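Local coordinates for uncharacterized protein (Acinetobacter baumannii, PDB 4L3U) that is of unknown function but folds as a compact, all-helical single-chain member of the DUF4844 family, at residues A[104-109]-A[119-124]. Residues are numbered along the deposited sequence; the frame is centred on the assembly and turned at random.
Sequences TFESFL and GILNKW
A helical hairpin at the C-terminal end of this all-helical fold brings Leu121, in the first turn of helix 120-134, against Phe105, Glu106 and Leu109 of helix 95-112. The two short segments run almost exactly antiparallel, at 172°, yet their axes stay 11.7 Å apart, so large side chains must span the gap. Leu121 does this from its side alone: its CB points at the opposite helix, and its two methyls divide the work. CD2 meets CB of Phe105 at 3.9 Å and comes obliquely to the ring, while CD1 lies 4.1 Å from CG of Glu106 and 4.3 Å from CD1 of Leu109. The forked end of leucine lets one residue touch three side chains, at positions i, i+1 and i+4 of the neighbouring helix. Phe105 starts toward Leu121, but with chi1 at -93° its ring is carried away into the interior, where it packs on Leu81 and Ile85 of helix 74-86; CE2 of Phe108 sits over the centre of one ring face, 4.1 Å above the plane. Glu106 stands at the exposed border and lends only its aliphatic part, at CG: the chain runs on extended beyond that atom (chi2 176°) and carries the carboxylate away from Leu121. Leu109, one turn on from Phe105, completes the contact and also touches Leu81, so that helix 74-86 backs the seam. No hydrogen bond crosses between the segments. Helix 120-134 begins right after Gly119, whose positive phi suits glycine. The result is a thinly packed antiparallel helix pair, joined by apolar side chains as in helical-bundle folds.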
loop_
_atom_site.group_PDB
_atom_site.type_symbol
_atom_site.label_atom_id
_atom_site.label_comp_id
_atom_site.label_asym_id
_atom_site.label_seq_id
_atom_site.Cartn_x
_atom_site.Cartn_y
_atom_site.Cartn_z
ATOM N N THR A 104 -4.670 -1.948 -2.688
ATOM C CA THR A 104 -3.969 -0.702 -2.980
ATOM C C THR A 104 -2.455 -0.921 -2.973
ATOM O O THR A 104 -1.747 -0.426 -3.846
ATOM C CB THR A 104 -4.362 0.405 -1.969
ATOM O OG1 THR A 104 -5.764 0.678 -2.083
ATOM C CG2 THR A 104 -3.583 1.694 -2.214
ATOM N N PHE A 105 -1.963 -1.675 -1.995
ATOM C CA PHE A 105 -0.532 -1.946 -1.894
ATOM C C PHE A 105 -0.062 -2.937 -2.952
ATOM O O PHE A 105 1.122 -2.985 -3.279
ATOM C CB PHE A 105 -0.179 -2.462 -0.499
ATOM C CG PHE A 105 0.248 -1.382 0.454
ATOM C CD1 PHE A 105 -0.686 -0.540 1.032
ATOM C CD2 PHE A 105 1.587 -1.202 0.770
ATOM C CE1 PHE A 105 -0.294 0.459 1.907
ATOM C CE2 PHE A 105 1.983 -0.205 1.646
ATOM C CZ PHE A 105 1.043 0.625 2.213
ATOM N N GLU A 106 -0.987 -3.735 -3.479
ATOM C CA GLU A 106 -0.655 -4.669 -4.544
ATOM C C GLU A 106 -0.292 -3.883 -5.792
ATOM O O GLU A 106 0.522 -4.324 -6.598
ATOM C CB GLU A 106 -1.824 -5.610 -4.829
ATOM C CG GLU A 106 -1.907 -6.803 -3.888
ATOM C CD GLU A 106 -3.133 -7.671 -4.136
ATOM O OE1 GLU A 106 -4.060 -7.221 -4.845
ATOM O OE2 GLU A 106 -3.168 -8.810 -3.624
ATOM N N SER A 107 -0.896 -2.708 -5.939
ATOM C CA SER A 107 -0.618 -1.849 -7.081
ATOM C C SER A 107 0.836 -1.394 -7.059
ATOM O O SER A 107 1.460 -1.259 -8.107
ATOM C CB SER A 107 -1.554 -0.640 -7.088
ATOM O OG SER A 107 -2.910 -1.048 -7.172
ATOM N N PHE A 108 1.372 -1.168 -5.861
ATOM C CA PHE A 108 2.786 -0.829 -5.706
ATOM C C PHE A 108 3.652 -1.928 -6.295
ATOM O O PHE A 108 4.618 -1.646 -6.995
ATOM C CB PHE A 108 3.166 -0.647 -4.231
ATOM C CG PHE A 108 2.830 0.709 -3.663
ATOM C CD1 PHE A 108 3.161 1.871 -4.340
ATOM C CD2 PHE A 108 2.198 0.816 -2.434
ATOM C CE1 PHE A 108 2.855 3.114 -3.809
ATOM C CE2 PHE A 108 1.890 2.051 -1.900
ATOM C CZ PHE A 108 2.218 3.202 -2.589
ATOM N N LEU A 109 3.307 -3.178 -6.003
ATOM C CA LEU A 109 4.067 -4.312 -6.508
ATOM C C LEU A 109 4.170 -4.235 -8.024
ATOM O O LEU A 109 5.248 -4.411 -8.595
ATOM C CB LEU A 109 3.413 -5.631 -6.097
ATOM C CG LEU A 109 3.359 -5.953 -4.603
ATOM C CD1 LEU A 109 2.691 -7.293 -4.391
ATOM C CD2 LEU A 109 4.742 -5.961 -3.991
ATOM N N GLY A 119 4.519 -12.805 1.506
ATOM C CA GLY A 119 3.486 -13.166 2.459
ATOM C C GLY A 119 3.187 -12.089 3.490
ATOM O O GLY A 119 2.429 -12.319 4.434
ATOM N N ILE A 120 3.769 -10.907 3.309
ATOM C CA ILE A 120 3.605 -9.821 4.271
ATOM C C ILE A 120 2.185 -9.251 4.245
ATOM O O ILE A 120 1.610 -8.951 5.290
ATOM C CB ILE A 120 4.639 -8.689 4.019
ATOM C CG1 ILE A 120 6.054 -9.190 4.323
ATOM C CG2 ILE A 120 4.331 -7.452 4.878
ATOM C CD1 ILE A 120 7.154 -8.233 3.899
ATOM N N LEU A 121 1.622 -9.101 3.053
ATOM C CA LEU A 121 0.289 -8.525 2.915
ATOM C C LEU A 121 -0.814 -9.426 3.473
ATOM O O LEU A 121 -1.749 -8.936 4.092
ATOM C CB LEU A 121 0.000 -8.187 1.453
ATOM C CG LEU A 121 0.821 -7.041 0.856
ATOM C CD1 LEU A 121 0.552 -6.911 -0.635
ATOM C CD2 LEU A 121 0.517 -5.733 1.564
ATOM N N ASN A 122 -0.718 -10.733 3.253
ATOM C CA ASN A 122 -1.699 -11.648 3.824
ATOM C C ASN A 122 -1.606 -11.703 5.344
ATOM O O ASN A 122 -2.624 -11.780 6.033
ATOM C CB ASN A 122 -1.533 -13.055 3.250
ATOM C CG ASN A 122 -2.209 -13.224 1.899
ATOM O OD1 ASN A 122 -3.175 -12.531 1.576
ATOM N ND2 ASN A 122 -1.700 -14.155 1.104
ATOM N N LYS A 123 -0.381 -11.666 5.864
ATOM C CA LYS A 123 -0.157 -11.730 7.304
ATOM C C LYS A 123 -0.764 -10.506 7.972
ATOM O O LYS A 123 -1.266 -10.573 9.091
ATOM C CB LYS A 123 1.340 -11.816 7.613
ATOM C CG LYS A 123 1.658 -11.881 9.096
ATOM C CD LYS A 123 3.107 -12.254 9.345
ATOM C CE LYS A 123 3.413 -12.306 10.830
ATOM N NZ LYS A 123 4.799 -12.777 11.101
ATOM N N TRP A 124 -0.722 -9.386 7.261
ATOM C CA TRP A 124 -1.276 -8.138 7.758
ATOM C C TRP A 124 -2.803 -8.218 7.803
ATOM O O TRP A 124 -3.422 -7.842 8.799
ATOM C CB TRP A 124 -0.815 -6.985 6.864
ATOM C CG TRP A 124 -1.266 -5.629 7.322
ATOM C CD1 TRP A 124 -0.633 -4.810 8.214
ATOM C CD2 TRP A 124 -2.446 -4.927 6.907
ATOM N NE1 TRP A 124 -1.345 -3.647 8.379
ATOM C CE2 TRP A 124 -2.462 -3.695 7.586
ATOM C CE3 TRP A 124 -3.494 -5.231 6.025
ATOM C CZ2 TRP A 124 -3.482 -2.761 7.414
ATOM C CZ3 TRP A 124 -4.505 -4.299 5.855
ATOM C CH2 TRP A 124 -4.492 -3.081 6.546
#